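Local coordinates for protein beta-N-acetylhexosaminidase (Beutenbergia cavernae, PDB 5BU9) that probably hydrolyses terminal non-reducing N-acetyl-D-hexosamine residues from N-acetyl-beta-D-hexosaminides, as a member of glycosyl hydrolase family 3, at residues Met134-Ala138 / His185-Arg191. Numbering follows the deposited sequence.
Sequences MDVVA and HFPGLGR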
loop_
_atom_site.group_PDB
_atom_site.type_symbol
_atom_site.label_atom_id
_atom_site.label_comp_id
_atom_site.label_asym_id
_atom_site.label_seq_id
_atom_site.Cartn_x
_atom_site.Cartn_y
_atom_site.Cartn_z
HETATM N N MSE A 134 -0.992 11.110 0.974
HETATM C CA MSE A 134 -1.919 12.150 1.400
HETATM C C MSE A 134 -1.684 12.550 2.850
HETATM O O MSE A 134 -2.545 13.166 3.480
HETATM C CB MSE A 134 -3.357 11.695 1.189
HETATM C CG MSE A 134 -3.628 11.377 -0.269
HETATM SE SE MSE A 134 -5.519 11.339 -0.704
HETATM C CE MSE A 134 -5.801 13.271 -0.855
ATOM N N ASP A 135 -0.507 12.192 3.360
ATOM C CA ASP A 135 -0.064 12.621 4.662
ATOM C C ASP A 135 0.030 14.130 4.610
ATOM O O ASP A 135 0.392 14.676 3.580
ATOM C CB ASP A 135 1.312 12.026 5.021
ATOM C CG ASP A 135 1.287 10.522 5.184
ATOM O OD1 ASP A 135 0.382 9.990 5.884
ATOM O OD2 ASP A 135 2.197 9.880 4.612
ATOM N N VAL A 136 -0.285 14.810 5.702
ATOM C CA VAL A 136 -0.124 16.256 5.740
ATOM C C VAL A 136 0.985 16.620 6.710
ATOM O O VAL A 136 0.938 16.215 7.859
ATOM C CB VAL A 136 -1.441 16.948 6.119
ATOM C CG1 VAL A 136 -1.230 18.415 6.217
ATOM C CG2 VAL A 136 -2.489 16.672 5.073
ATOM N N VAL A 137 1.976 17.381 6.250
ATOM C CA VAL A 137 3.061 17.840 7.108
ATOM C C VAL A 137 2.594 19.190 7.680
ATOM O O VAL A 137 1.863 19.910 7.023
ATOM C CB VAL A 137 4.401 17.905 6.326
ATOM C CG1 VAL A 137 5.513 18.526 7.138
ATOM C CG2 VAL A 137 4.835 16.515 5.932
ATOM N N ALA A 138 2.990 19.522 8.910
ATOM C CA ALA A 138 2.385 20.659 9.624
ATOM C C ALA A 138 2.688 21.999 8.985
ATOM O O ALA A 138 1.828 22.871 8.953
ATOM C CB ALA A 138 2.850 20.682 11.079
ATOM N N HIS A 185 -0.290 7.606 4.253
ATOM C CA HIS A 185 -0.454 6.421 5.096
ATOM C C HIS A 185 -1.409 6.737 6.241
ATOM O O HIS A 185 -1.057 7.478 7.150
ATOM C CB HIS A 185 0.897 5.968 5.705
ATOM C CG HIS A 185 2.051 5.994 4.755
ATOM N ND1 HIS A 185 2.577 7.164 4.249
ATOM C CD2 HIS A 185 2.814 4.989 4.251
ATOM C CE1 HIS A 185 3.601 6.878 3.462
ATOM N NE2 HIS A 185 3.774 5.565 3.452
ATOM N N PHE A 186 -2.596 6.154 6.212
ATOM C CA PHE A 186 -3.657 6.496 7.146
ATOM C C PHE A 186 -3.298 6.048 8.567
ATOM O O PHE A 186 -2.828 4.928 8.765
ATOM C CB PHE A 186 -4.968 5.846 6.685
ATOM C CG PHE A 186 -6.148 6.291 7.442
ATOM C CD1 PHE A 186 -6.882 7.377 7.009
ATOM C CD2 PHE A 186 -6.539 5.630 8.587
ATOM C CE1 PHE A 186 -7.999 7.810 7.693
ATOM C CE2 PHE A 186 -7.680 6.068 9.303
ATOM C CZ PHE A 186 -8.395 7.156 8.851
ATOM N N PRO A 187 -3.537 6.901 9.570
ATOM C CA PRO A 187 -4.243 8.201 9.525
ATOM C C PRO A 187 -3.363 9.433 9.281
ATOM O O PRO A 187 -3.852 10.571 9.388
ATOM C CB PRO A 187 -4.887 8.288 10.923
ATOM C CG PRO A 187 -3.880 7.563 11.821
ATOM C CD PRO A 187 -3.286 6.437 10.951
ATOM N N GLY A 188 -2.105 9.223 8.923
ATOM C CA GLY A 188 -1.203 10.321 8.611
ATOM C C GLY A 188 0.177 10.149 9.231
ATOM O O GLY A 188 0.322 10.028 10.440
ATOM N N LEU A 189 1.207 10.133 8.394
ATOM C CA LEU A 189 2.574 9.886 8.850
ATOM C C LEU A 189 3.412 11.155 8.799
ATOM O O LEU A 189 4.618 11.116 9.039
ATOM C CB LEU A 189 3.209 8.802 7.981
ATOM C CG LEU A 189 4.207 7.797 8.529
ATOM C CD1 LEU A 189 3.827 7.321 9.922
ATOM C CD2 LEU A 189 4.272 6.615 7.567
ATOM N N GLY A 190 2.775 12.281 8.490
ATOM C CA GLY A 190 3.501 13.520 8.329
ATOM C C GLY A 190 3.856 14.234 9.613
ATOM O O GLY A 190 4.409 15.325 9.566
ATOM N N ARG A 191 3.545 13.644 10.767
ATOM C CA ARG A 191 3.805 14.338 12.024
ATOM C C ARG A 191 4.614 13.510 13.041
ATOM O O ARG A 191 4.918 14.003 14.130
ATOM C CB ARG A 191 2.482 14.803 12.639
ATOM C CG ARG A 191 1.606 15.582 11.625
ATOM C CD ARG A 191 0.473 16.335 12.357
ATOM N NE ARG A 191 1.046 17.382 13.194
ATOM C CZ ARG A 191 0.353 18.273 13.889
ATOM N NH1 ARG A 191 -0.986 18.264 13.875
ATOM N NH2 ARG A 191 1.016 19.179 14.603
HETATM O O HOH W 1 0.135 13.429 8.288
HETATM O O HOH W 2 4.859 17.829 10.853
#
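The loop 134-138 runs beside the turn that leaves strand 180-186, D135 facing G188 and V137 facing G190, with CA atoms 4.7 and 4.5 Å apart. Two waters bridge the backbones, one from V136 O to G190 N, the other from A138 N to G190 O. The carboxylate of D135 carries the direct bonds, its CG set anti to the carbonyl carbon (chi1 -66°) and turned to 185-189. D135 OD2 offers its syn lone pair to H185 ND1 at 2.8 Å, and carboxylate and imidazole lie nearly coplanar, 3° apart. L189 CD2 lies 3.6 Å above one face of the H185 ring, offset toward its rim. D135 OD1 takes two backbone N-H groups from opposite faces of the carboxylate plane: L189 N at 2.6 Å, steeply above it, and H185 N at 3.0 Å. In the family 3 TIM-barrel-type domain, 134-138 follows strand 128-129, the parallel neighbour of 180-186. H185 NE2 is hydrogen-bonded to a glycerol, consistent with a pocket beside the pair. Without this carboxylate, as with an alanine here, H185 ND1 and both amides would probably lose their acceptor and the imidazole turn more freely. A CB on G190 would collide with V136 O; glycine permits the close approach. R191 NH1 forms a salt bridge with D211.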